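Local coordinates for redox-sensing transcriptional repressor Rex (Thermus thermophilus, PDB 2DT5), which probably represses transcription in response to the cellular NADH/NAD(+) redox state, binding DNA as a homodimer with a Rossmann-type nucleotide domain, at residues V148-A153 against F171-L176; G167-A172 against E185-L190. The protein carries 1 engineered substitution. One frame throughout, in Å; residues are numbered along the deposited sequence.

Contact 2 (167-172 against 185-190) pairs strand 167-170 with its neighbour, and contact 1 (148-153 against 171-176) lies just beyond the strand's C-terminal end; they share F171 and A172 and touch the same NAD. Contact 1 joins the start of helix 150-163 to the loop leaving the strand. It is partly buried, without hydrogen bonds between its segments; small apolar groups and an arginine laid over a carbonyl do the work. Contact 2 is more deeply buried, held by parallel sheet hydrogen bonds and an edge-to-face pair of phenylalanines with V187 packed against both rings. Contact 1 gives the cofactor a nicotinamide-ribose partner; the shared F171 O accepts from its carboxamide, and contact 2 adds V187 O.

Contact 1: residues V148-A153 against F171-L176; sequences VPREAA and FAPVVL. With NAD (nicotinamide-adenine-dinucleotide), chain L.
The methyl of A153 is the point on which three side chains of 171-176 converge: its CB lies 3.6 Å from V174 CG1 and 3.8 Å from A172 CB, with L176 CD2 a little farther off. V174 brings CG1 there because this branch sits between its backbone N and carbonyl carbon (chi1 69°). Alongside this apolar patch, R150 runs out extended, CG anti to the backbone N, and carries its guanidinium across P173. The carbonyl oxygen of P173 lies over one face of that plane, with R150 CZ to P173 O at 3.0 Å; the N-H groups are poorly aimed at it, leaving a probably favourable charge-to-carbonyl approach without a hydrogen bond.

P173 is the centre of an inverse gamma turn, closed by a 2.7 Å hydrogen bond from V174 N to A172 O, which turns the chain sharply just after F171 and A172. In this Rossmann-type domain, 148-153 leads from the loop after strand 143-146 into helix 150-163, the crossover between the neighbouring parallel strands 143-146 and 167-170, and the turn follows the second strand. NAD lies along both segments. The hydroxyl O3D of its nicotinamide ribose donates to V148 O at 2.7 Å, and its carboxamide N7N donates a nearly straight bond (164°) to F171 O at 3.0 Å. At the other end of the cofactor V148 CG1 touches the adenine, 3.5 Å from NAD C4A. Farther out, A156 backs V148 and A157 backs L176, both on helix 150-163, while Y98 of the second subunit packs on P173.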
ATOM      1  N   VAL B 148     -11.248   9.183  10.017  1.00 32.55           N
ATOM      2  CA  VAL B 148     -11.899  10.462  10.296  1.00 28.77           C
ATOM      3  C   VAL B 148     -11.092  11.506   9.533  1.00 32.91           C
ATOM      4  O   VAL B 148      -9.960  11.236   9.122  1.00 28.00           O
ATOM      5  CB  VAL B 148     -11.878  10.821  11.822  1.00 31.73           C
ATOM      6  CG1 VAL B 148     -12.561   9.731  12.626  1.00 30.23           C
ATOM      7  CG2 VAL B 148     -10.446  11.015  12.306  1.00 23.25           C
ATOM      8  N   PRO B 149     -11.659  12.706   9.310  1.00 29.37           N
ATOM      9  CA  PRO B 149     -10.903  13.736   8.587  1.00 32.72           C
ATOM     10  C   PRO B 149      -9.584  14.033   9.323  1.00 31.11           C
ATOM     11  O   PRO B 149      -9.466  13.773  10.523  1.00 34.38           O
ATOM     12  CB  PRO B 149     -11.844  14.945   8.614  1.00 36.83           C
ATOM     13  CG  PRO B 149     -13.194  14.333   8.686  1.00 33.44           C
ATOM     14  CD  PRO B 149     -12.999  13.195   9.670  1.00 35.45           C
ATOM     15  N   ARG B 150      -8.607  14.571   8.600  1.00 31.23           N
ATOM     16  CA  ARG B 150      -7.302  14.909   9.169  1.00 42.41           C
ATOM     17  C   ARG B 150      -7.398  15.711  10.464  1.00 43.51           C
ATOM     18  O   ARG B 150      -6.783  15.376  11.489  1.00 36.69           O
ATOM     19  CB  ARG B 150      -6.489  15.721   8.155  1.00 47.05           C
ATOM     20  CG  ARG B 150      -5.164  16.218   8.698  1.00 61.35           C
ATOM     21  CD  ARG B 150      -4.257  16.725   7.595  1.00 71.16           C
ATOM     22  NE  ARG B 150      -2.868  16.791   8.051  1.00 85.75           N
ATOM     23  CZ  ARG B 150      -1.816  16.941   7.248  1.00 91.71           C
ATOM     24  NH1 ARG B 150      -1.984  17.044   5.934  1.00 95.27           N
ATOM     25  NH2 ARG B 150      -0.590  16.977   7.759  1.00 94.18           N
ATOM     26  N   GLU B 151      -8.178  16.780  10.398  1.00 43.88           N
ATOM     27  CA  GLU B 151      -8.360  17.673  11.523  1.00 45.33           C
ATOM     28  C   GLU B 151      -8.825  16.989  12.800  1.00 39.80           C
ATOM     29  O   GLU B 151      -8.524  17.451  13.890  1.00 43.59           O
ATOM     30  CB  GLU B 151      -9.338  18.787  11.142  1.00 51.97           C
ATOM     31  CG  GLU B 151      -8.811  19.784  10.098  1.00 65.83           C
ATOM     32  CD  GLU B 151      -8.522  19.159   8.727  1.00 76.30           C
ATOM     33  OE1 GLU B 151      -9.380  18.403   8.203  1.00 73.70           O
ATOM     34  OE2 GLU B 151      -7.439  19.447   8.167  1.00 78.22           O
ATOM     35  N   ALA B 152      -9.548  15.885  12.681  1.00 35.11           N
ATOM     36  CA  ALA B 152     -10.034  15.210  13.876  1.00 37.84           C
ATOM     37  C   ALA B 152      -9.239  13.979  14.275  1.00 31.40           C
ATOM     38  O   ALA B 152      -9.497  13.393  15.318  1.00 37.15           O
ATOM     39  CB  ALA B 152     -11.509  14.822  13.687  1.00 37.00           C
ATOM     40  N   ALA B 153      -8.258  13.605  13.464  1.00 32.91           N
ATOM     41  CA  ALA B 153      -7.461  12.365  13.680  1.00 32.68           C
ATOM     42  C   ALA B 153      -6.767  12.164  15.045  1.00 38.85           C
ATOM     43  O   ALA B 153      -7.020  11.171  15.723  1.00 37.17           O
ATOM     44  CB  ALA B 153      -6.421  12.252  12.574  1.00 31.72           C
ATOM     45  N   PHE B 171      -5.698   5.870   8.322  1.00 31.00           N
ATOM     46  CA  PHE B 171      -5.882   6.286   6.931  1.00 30.72           C
ATOM     47  C   PHE B 171      -5.791   7.804   6.775  1.00 29.44           C
ATOM     48  O   PHE B 171      -5.554   8.301   5.672  1.00 28.60           O
ATOM     49  CB  PHE B 171      -7.230   5.815   6.385  1.00 26.01           C
ATOM     50  CG  PHE B 171      -7.357   4.314   6.277  1.00 27.61           C
ATOM     51  CD1 PHE B 171      -7.536   3.533   7.415  1.00 23.67           C
ATOM     52  CD2 PHE B 171      -7.271   3.691   5.034  1.00 27.61           C
ATOM     53  CE1 PHE B 171      -7.629   2.143   7.328  1.00 27.44           C
ATOM     54  CE2 PHE B 171      -7.361   2.293   4.922  1.00 27.22           C
ATOM     55  CZ  PHE B 171      -7.541   1.520   6.068  1.00 30.50           C
ATOM     56  N   ALA B 172      -5.993   8.535   7.867  1.00 28.42           N
ATOM     57  CA  ALA B 172      -5.929  10.004   7.811  1.00 27.44           C
ATOM     58  C   ALA B 172      -4.532  10.470   7.402  1.00 29.50           C
ATOM     59  O   ALA B 172      -3.527   9.949   7.888  1.00 32.72           O
ATOM     60  CB  ALA B 172      -6.304  10.596   9.168  1.00 28.48           C
ATOM     61  N   PRO B 173      -4.450  11.448   6.491  1.00 30.05           N
ATOM     62  CA  PRO B 173      -3.152  11.957   6.031  1.00 34.22           C
ATOM     63  C   PRO B 173      -2.478  12.820   7.083  1.00 35.80           C
ATOM     64  O   PRO B 173      -2.330  14.020   6.887  1.00 31.91           O
ATOM     65  CB  PRO B 173      -3.521  12.768   4.786  1.00 33.40           C
ATOM     66  CG  PRO B 173      -4.857  13.351   5.186  1.00 32.45           C
ATOM     67  CD  PRO B 173      -5.560  12.165   5.839  1.00 30.31           C
ATOM     68  N   VAL B 174      -2.077  12.206   8.193  1.00 35.11           N
ATOM     69  CA  VAL B 174      -1.422  12.929   9.270  1.00 39.77           C
ATOM     70  C   VAL B 174      -0.666  11.947  10.169  1.00 45.12           C
ATOM     71  O   VAL B 174      -1.039  10.775  10.279  1.00 44.86           O
ATOM     72  CB  VAL B 174      -2.451  13.689  10.121  1.00 41.53           C
ATOM     73  CG1 VAL B 174      -3.311  12.696  10.904  1.00 36.73           C
ATOM     74  CG2 VAL B 174      -1.731  14.651  11.069  1.00 46.40           C
ATOM     75  N   VAL B 175       0.406  12.414  10.799  1.00 43.58           N
ATOM     76  CA  VAL B 175       1.176  11.545  11.678  1.00 41.90           C
ATOM     77  C   VAL B 175       0.604  11.656  13.077  1.00 40.36           C
ATOM     78  O   VAL B 175       0.521  12.743  13.634  1.00 44.56           O
ATOM     79  CB  VAL B 175       2.646  11.938  11.704  1.00 45.25           C
ATOM     80  CG1 VAL B 175       3.431  10.915  12.500  1.00 43.97           C
ATOM     81  CG2 VAL B 175       3.169  12.039  10.284  1.00 45.96           C
ATOM     82  N   LEU B 176       0.197  10.521  13.630  1.00 35.72           N
ATOM     83  CA  LEU B 176      -0.399  10.489  14.950  1.00 35.81           C
ATOM     84  C   LEU B 176       0.634  10.477  16.062  1.00 43.77           C
ATOM     85  O   LEU B 176       1.777  10.070  15.870  1.00 43.45           O
ATOM     86  CB  LEU B 176      -1.294   9.257  15.093  1.00 32.36           C
ATOM     87  CG  LEU B 176      -2.374   9.062  14.013  1.00 33.37           C
ATOM     88  CD1 LEU B 176      -3.114   7.774  14.299  1.00 32.05           C
ATOM     89  CD2 LEU B 176      -3.343  10.243  13.991  1.00 32.13           C
TER
HETATM   90  PA  NAD L 302     -15.962  11.815   5.328  1.00 32.75           P
HETATM   91  O1A NAD L 302     -16.880  11.227   4.305  1.00 31.61           O
HETATM   92  O2A NAD L 302     -16.011  13.286   5.606  1.00 36.83           O
HETATM   93  O5B NAD L 302     -16.219  10.990   6.626  1.00 26.24           O
HETATM   94  C5B NAD L 302     -15.534  11.254   7.876  1.00 29.88           C
HETATM   95  C4B NAD L 302     -16.420  10.701   8.964  1.00 29.10           C
HETATM   96  O4B NAD L 302     -15.673  10.964  10.197  1.00 34.36           O
HETATM   97  C3B NAD L 302     -17.796  11.440   9.200  1.00 34.27           C
HETATM   98  O3B NAD L 302     -18.882  10.464   9.145  1.00 26.39           O
HETATM   99  C2B NAD L 302     -17.676  12.093  10.576  1.00 33.57           C
HETATM  100  O2B NAD L 302     -18.832  12.255  11.306  1.00 34.61           O
HETATM  101  C1B NAD L 302     -16.635  11.169  11.201  1.00 35.22           C
HETATM  102  N9A NAD L 302     -15.916  11.760  12.298  1.00 35.39           N
HETATM  103  C8A NAD L 302     -15.342  13.022  12.513  1.00 30.48           C
HETATM  104  N7A NAD L 302     -14.756  13.128  13.692  1.00 31.22           N
HETATM  105  C5A NAD L 302     -14.911  11.949  14.327  1.00 35.11           C
HETATM  106  C6A NAD L 302     -14.488  11.450  15.644  1.00 44.14           C
HETATM  107  N6A NAD L 302     -13.813  12.188  16.498  1.00 44.72           N
HETATM  108  N1A NAD L 302     -14.858  10.131  15.919  1.00 40.14           N
HETATM  109  C2A NAD L 302     -15.551   9.320  15.090  1.00 38.09           C
HETATM  110  N3A NAD L 302     -15.976   9.752  13.826  1.00 36.20           N
HETATM  111  C4A NAD L 302     -15.639  11.073  13.488  1.00 32.86           C
HETATM  112  O3  NAD L 302     -14.448  11.468   4.933  1.00 31.69           O
HETATM  113  PN  NAD L 302     -13.815  10.338   3.913  1.00 29.21           P
HETATM  114  O1N NAD L 302     -13.824  10.869   2.538  1.00 29.94           O
HETATM  115  O2N NAD L 302     -14.536   9.065   4.215  1.00 27.42           O
HETATM  116  O5D NAD L 302     -12.283  10.326   4.428  1.00 30.93           O
HETATM  117  C5D NAD L 302     -11.959   9.839   5.764  1.00 25.21           C
HETATM  118  C4D NAD L 302     -10.495   9.935   5.978  1.00 29.45           C
HETATM  119  O4D NAD L 302      -9.796   9.069   4.962  1.00 28.36           O
HETATM  120  C3D NAD L 302      -9.880  11.379   5.744  1.00 27.44           C
HETATM  121  O3D NAD L 302      -8.837  11.636   6.709  1.00 34.58           O
HETATM  122  C2D NAD L 302      -9.296  11.258   4.349  1.00 24.07           C
HETATM  123  O2D NAD L 302      -8.362  12.233   4.025  1.00 30.78           O
HETATM  124  C1D NAD L 302      -8.715   9.799   4.404  1.00 29.64           C
HETATM  125  N1N NAD L 302      -8.308   9.341   3.050  1.00 31.73           N
HETATM  126  C2N NAD L 302      -7.205   8.444   3.030  1.00 32.70           C
HETATM  127  C3N NAD L 302      -6.920   7.675   1.990  1.00 28.93           C
HETATM  128  C7N NAD L 302      -5.713   6.788   2.025  1.00 32.65           C
HETATM  129  O7N NAD L 302      -5.334   6.272   0.951  1.00 29.94           O
HETATM  130  N7N NAD L 302      -5.061   6.623   3.191  1.00 27.50           N
HETATM  131  C4N NAD L 302      -7.792   7.689   0.737  1.00 31.92           C
HETATM  132  C5N NAD L 302      -9.221   7.993   1.148  1.00 33.45           C
HETATM  133  C6N NAD L 302      -9.371   9.057   2.068  1.00 29.77           C

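Contact 2: residues G167-A172 against E185-L190; sequences GILNFA and ENVDFL. With NAD (nicotinamide-adenine-dinucleotide), chain L.
V187 packs tightly against F171, its CG2 only 13° off the ring normal and 3.7 Å from the ring centroid, a CH-pi contact. The same methyl reaches L169 CG at 3.6 Å, while CG1, anti to the backbone N, lies over a face of the F189 ring, offset toward the rim. F171 in turn presents its edge to the face of F189, an offset edge-to-face pair with planes 62° apart. The parallel pairing of strands 167-170 and 183-186, at one margin of the chain's Rossmann sheet, is held by backbone bonds: N170 N to E185 O at 2.7 Å and V187 N to N170 O at 2.8 Å, with E185 N to I168 O completing the set. Beyond the strand end V187 O takes a bent bond (140°) from NAD N7N at 3.0 Å.

On the opposite face of the pair N170 is buried against L146 and L176, whereas N186, its bridge partner, is exposed. A water stands 2.8 Å from N170 O and 2.9 Å from V187 O. Back on the L169 face, the partly exposed E185 rests CB against L169 CD1 and sends its carboxylate away to a salt bridge with R195 of the second subunit, whose F189 also packs on L169.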
ATOM      1  N   GLY B 167      -3.538  -1.201  18.524  1.00 33.09           N
ATOM      2  CA  GLY B 167      -2.957  -0.771  17.269  1.00 33.44           C
ATOM      3  C   GLY B 167      -3.942   0.058  16.463  1.00 30.81           C
ATOM      4  O   GLY B 167      -5.158  -0.089  16.593  1.00 36.25           O
ATOM      5  N   ILE B 168      -3.414   0.946  15.632  1.00 32.76           N
ATOM      6  CA  ILE B 168      -4.262   1.779  14.788  1.00 32.43           C
ATOM      7  C   ILE B 168      -3.763   1.754  13.349  1.00 34.54           C
ATOM      8  O   ILE B 168      -2.602   2.059  13.075  1.00 29.97           O
ATOM      9  CB  ILE B 168      -4.276   3.270  15.236  1.00 27.25           C
ATOM     10  CG1 ILE B 168      -4.771   3.405  16.681  1.00 33.03           C
ATOM     11  CG2 ILE B 168      -5.150   4.086  14.300  1.00 27.86           C
ATOM     12  CD1 ILE B 168      -4.747   4.824  17.205  1.00 33.17           C
ATOM     13  N   LEU B 169      -4.652   1.393  12.446  1.00 28.34           N
ATOM     14  CA  LEU B 169      -4.379   1.432  11.027  1.00 31.43           C
ATOM     15  C   LEU B 169      -4.929   2.802  10.639  1.00 31.84           C
ATOM     16  O   LEU B 169      -6.140   2.994  10.499  1.00 24.19           O
ATOM     17  CB  LEU B 169      -5.071   0.318  10.252  1.00 30.41           C
ATOM     18  CG  LEU B 169      -4.673   0.114   8.789  1.00 31.94           C
ATOM     19  CD1 LEU B 169      -3.210  -0.296   8.709  1.00 27.68           C
ATOM     20  CD2 LEU B 169      -5.569  -0.927   8.117  1.00 26.69           C
ATOM     21  N   ASN B 170      -4.027   3.763  10.478  1.00 27.11           N
ATOM     22  CA  ASN B 170      -4.360   5.160  10.228  1.00 30.26           C
ATOM     23  C   ASN B 170      -4.489   5.535   8.766  1.00 28.91           C
ATOM     24  O   ASN B 170      -3.503   5.506   8.029  1.00 29.51           O
ATOM     25  CB  ASN B 170      -3.284   6.042  10.864  1.00 22.37           C
ATOM     26  CG  ASN B 170      -3.498   7.506  10.578  1.00 31.78           C
ATOM     27  OD1 ASN B 170      -2.547   8.254  10.308  1.00 32.15           O
ATOM     28  ND2 ASN B 170      -4.751   7.932  10.637  1.00 25.01           N
ATOM     29  N   PHE B 171      -5.698   5.870   8.322  1.00 31.00           N
ATOM     30  CA  PHE B 171      -5.882   6.286   6.931  1.00 30.72           C
ATOM     31  C   PHE B 171      -5.791   7.804   6.775  1.00 29.44           C
ATOM     32  O   PHE B 171      -5.554   8.301   5.672  1.00 28.60           O
ATOM     33  CB  PHE B 171      -7.230   5.815   6.385  1.00 26.01           C
ATOM     34  CG  PHE B 171      -7.357   4.314   6.277  1.00 27.61           C
ATOM     35  CD1 PHE B 171      -7.536   3.533   7.415  1.00 23.67           C
ATOM     36  CD2 PHE B 171      -7.271   3.691   5.034  1.00 27.61           C
ATOM     37  CE1 PHE B 171      -7.629   2.143   7.328  1.00 27.44           C
ATOM     38  CE2 PHE B 171      -7.361   2.293   4.922  1.00 27.22           C
ATOM     39  CZ  PHE B 171      -7.541   1.520   6.068  1.00 30.50           C
ATOM     40  N   ALA B 172      -5.993   8.535   7.867  1.00 28.42           N
ATOM     41  CA  ALA B 172      -5.929  10.004   7.811  1.00 27.44           C
ATOM     42  C   ALA B 172      -4.532  10.470   7.402  1.00 29.50           C
ATOM     43  O   ALA B 172      -3.527   9.949   7.888  1.00 32.72           O
ATOM     44  CB  ALA B 172      -6.304  10.596   9.168  1.00 28.48           C
ATOM     45  N   GLU B 185       0.245   2.114  11.934  1.00 32.91           N
ATOM     46  CA  GLU B 185       0.597   1.905  10.528  1.00 32.97           C
ATOM     47  C   GLU B 185      -0.282   2.856   9.746  1.00 29.97           C
ATOM     48  O   GLU B 185      -1.504   2.858   9.920  1.00 28.64           O
ATOM     49  CB  GLU B 185       0.293   0.473  10.084  1.00 30.28           C
ATOM     50  CG  GLU B 185       1.260  -0.560  10.633  1.00 38.98           C
ATOM     51  CD  GLU B 185       2.599  -0.544   9.893  1.00 47.53           C
ATOM     52  OE1 GLU B 185       3.650  -0.740  10.548  1.00 37.30           O
ATOM     53  OE2 GLU B 185       2.588  -0.350   8.654  1.00 39.35           O
ATOM     54  N   ASN B 186       0.345   3.675   8.911  1.00 27.83           N
ATOM     55  CA  ASN B 186      -0.372   4.633   8.085  1.00 32.03           C
ATOM     56  C   ASN B 186      -0.602   4.046   6.702  1.00 33.58           C
ATOM     57  O   ASN B 186       0.288   3.420   6.120  1.00 33.10           O
ATOM     58  CB  ASN B 186       0.431   5.922   7.972  1.00 33.83           C
ATOM     59  CG  ASN B 186       0.742   6.511   9.323  1.00 30.55           C
ATOM     60  OD1 ASN B 186      -0.157   6.775  10.105  1.00 28.54           O
ATOM     61  ND2 ASN B 186       2.021   6.696   9.612  1.00 38.49           N
ATOM     62  N   VAL B 187      -1.803   4.237   6.179  1.00 31.22           N
ATOM     63  CA  VAL B 187      -2.124   3.710   4.862  1.00 26.22           C
ATOM     64  C   VAL B 187      -1.981   4.815   3.836  1.00 27.81           C
ATOM     65  O   VAL B 187      -2.254   5.979   4.119  1.00 26.23           O
ATOM     66  CB  VAL B 187      -3.596   3.203   4.789  1.00 31.79           C
ATOM     67  CG1 VAL B 187      -3.887   2.653   3.379  1.00 33.65           C
ATOM     68  CG2 VAL B 187      -3.851   2.150   5.876  1.00 28.79           C
ATOM     69  N   ASP B 188      -1.528   4.454   2.646  1.00 29.98           N
ATOM     70  CA  ASP B 188      -1.434   5.429   1.564  1.00 34.75           C
ATOM     71  C   ASP B 188      -1.898   4.694   0.325  1.00 32.23           C
ATOM     72  O   ASP B 188      -1.133   3.980  -0.294  1.00 29.88           O
ATOM     73  CB  ASP B 188       0.001   5.930   1.392  1.00 42.09           C
ATOM     74  CG  ASP B 188       0.169   6.782   0.157  1.00 40.96           C
ATOM     75  OD1 ASP B 188      -0.794   7.484  -0.225  1.00 46.51           O
ATOM     76  OD2 ASP B 188       1.269   6.753  -0.429  1.00 54.92           O
ATOM     77  N   PHE B 189      -3.179   4.842   0.005  1.00 30.81           N
ATOM     78  CA  PHE B 189      -3.789   4.179  -1.140  1.00 34.89           C
ATOM     79  C   PHE B 189      -3.255   4.679  -2.464  1.00 37.10           C
ATOM     80  O   PHE B 189      -3.516   4.082  -3.496  1.00 35.98           O
ATOM     81  CB  PHE B 189      -5.315   4.368  -1.106  1.00 32.98           C
ATOM     82  CG  PHE B 189      -6.034   3.361  -0.260  1.00 31.26           C
ATOM     83  CD1 PHE B 189      -7.288   3.635   0.249  1.00 30.68           C
ATOM     84  CD2 PHE B 189      -5.460   2.123   0.011  1.00 32.83           C
ATOM     85  CE1 PHE B 189      -7.972   2.692   1.020  1.00 36.78           C
ATOM     86  CE2 PHE B 189      -6.132   1.176   0.774  1.00 34.01           C
ATOM     87  CZ  PHE B 189      -7.392   1.461   1.282  1.00 31.93           C
ATOM     88  N   LEU B 190      -2.515   5.781  -2.441  1.00 37.26           N
ATOM     89  CA  LEU B 190      -1.973   6.327  -3.678  1.00 37.90           C
ATOM     90  C   LEU B 190      -0.508   5.962  -3.927  1.00 37.19           C
ATOM     91  O   LEU B 190       0.083   6.375  -4.917  1.00 32.55           O
ATOM     92  CB  LEU B 190      -2.163   7.852  -3.711  1.00 34.32           C
ATOM     93  CG  LEU B 190      -3.632   8.305  -3.787  1.00 34.54           C
ATOM     94  CD1 LEU B 190      -3.707   9.771  -4.188  1.00 43.19           C
ATOM     95  CD2 LEU B 190      -4.362   7.488  -4.802  1.00 38.11           C
TER
HETATM   96  PA  NAD L 302     -15.962  11.815   5.328  1.00 32.75           P
HETATM   97  O1A NAD L 302     -16.880  11.227   4.305  1.00 31.61           O
HETATM   98  O2A NAD L 302     -16.011  13.286   5.606  1.00 36.83           O
HETATM   99  O5B NAD L 302     -16.219  10.990   6.626  1.00 26.24           O
HETATM  100  C5B NAD L 302     -15.534  11.254   7.876  1.00 29.88           C
HETATM  101  C4B NAD L 302     -16.420  10.701   8.964  1.00 29.10           C
HETATM  102  O4B NAD L 302     -15.673  10.964  10.197  1.00 34.36           O
HETATM  103  C3B NAD L 302     -17.796  11.440   9.200  1.00 34.27           C
HETATM  104  O3B NAD L 302     -18.882  10.464   9.145  1.00 26.39           O
HETATM  105  C2B NAD L 302     -17.676  12.093  10.576  1.00 33.57           C
HETATM  106  O2B NAD L 302     -18.832  12.255  11.306  1.00 34.61           O
HETATM  107  C1B NAD L 302     -16.635  11.169  11.201  1.00 35.22           C
HETATM  108  N9A NAD L 302     -15.916  11.760  12.298  1.00 35.39           N
HETATM  109  C8A NAD L 302     -15.342  13.022  12.513  1.00 30.48           C
HETATM  110  N7A NAD L 302     -14.756  13.128  13.692  1.00 31.22           N
HETATM  111  C5A NAD L 302     -14.911  11.949  14.327  1.00 35.11           C
HETATM  112  C6A NAD L 302     -14.488  11.450  15.644  1.00 44.14           C
HETATM  113  N6A NAD L 302     -13.813  12.188  16.498  1.00 44.72           N
HETATM  114  N1A NAD L 302     -14.858  10.131  15.919  1.00 40.14           N
HETATM  115  C2A NAD L 302     -15.551   9.320  15.090  1.00 38.09           C
HETATM  116  N3A NAD L 302     -15.976   9.752  13.826  1.00 36.20           N
HETATM  117  C4A NAD L 302     -15.639  11.073  13.488  1.00 32.86           C
HETATM  118  O3  NAD L 302     -14.448  11.468   4.933  1.00 31.69           O
HETATM  119  PN  NAD L 302     -13.815  10.338   3.913  1.00 29.21           P
HETATM  120  O1N NAD L 302     -13.824  10.869   2.538  1.00 29.94           O
HETATM  121  O2N NAD L 302     -14.536   9.065   4.215  1.00 27.42           O
HETATM  122  O5D NAD L 302     -12.283  10.326   4.428  1.00 30.93           O
HETATM  123  C5D NAD L 302     -11.959   9.839   5.764  1.00 25.21           C
HETATM  124  C4D NAD L 302     -10.495   9.935   5.978  1.00 29.45           C
HETATM  125  O4D NAD L 302      -9.796   9.069   4.962  1.00 28.36           O
HETATM  126  C3D NAD L 302      -9.880  11.379   5.744  1.00 27.44           C
HETATM  127  O3D NAD L 302      -8.837  11.636   6.709  1.00 34.58           O
HETATM  128  C2D NAD L 302      -9.296  11.258   4.349  1.00 24.07           C
HETATM  129  O2D NAD L 302      -8.362  12.233   4.025  1.00 30.78           O
HETATM  130  C1D NAD L 302      -8.715   9.799   4.404  1.00 29.64           C
HETATM  131  N1N NAD L 302      -8.308   9.341   3.050  1.00 31.73           N
HETATM  132  C2N NAD L 302      -7.205   8.444   3.030  1.00 32.70           C
HETATM  133  C3N NAD L 302      -6.920   7.675   1.990  1.00 28.93           C
HETATM  134  C7N NAD L 302      -5.713   6.788   2.025  1.00 32.65           C
HETATM  135  O7N NAD L 302      -5.334   6.272   0.951  1.00 29.94           O
HETATM  136  N7N NAD L 302      -5.061   6.623   3.191  1.00 27.50           N
HETATM  137  C4N NAD L 302      -7.792   7.689   0.737  1.00 31.92           C
HETATM  138  C5N NAD L 302      -9.221   7.993   1.148  1.00 33.45           C
HETATM  139  C6N NAD L 302      -9.371   9.057   2.068  1.00 29.77           C
HETATM  140  O   HOH W   1      -2.232   7.558   6.561  1.00 25.86           O
HETATM  141  O   HOH W   2      -2.873   9.271   4.180  1.00 38.87           O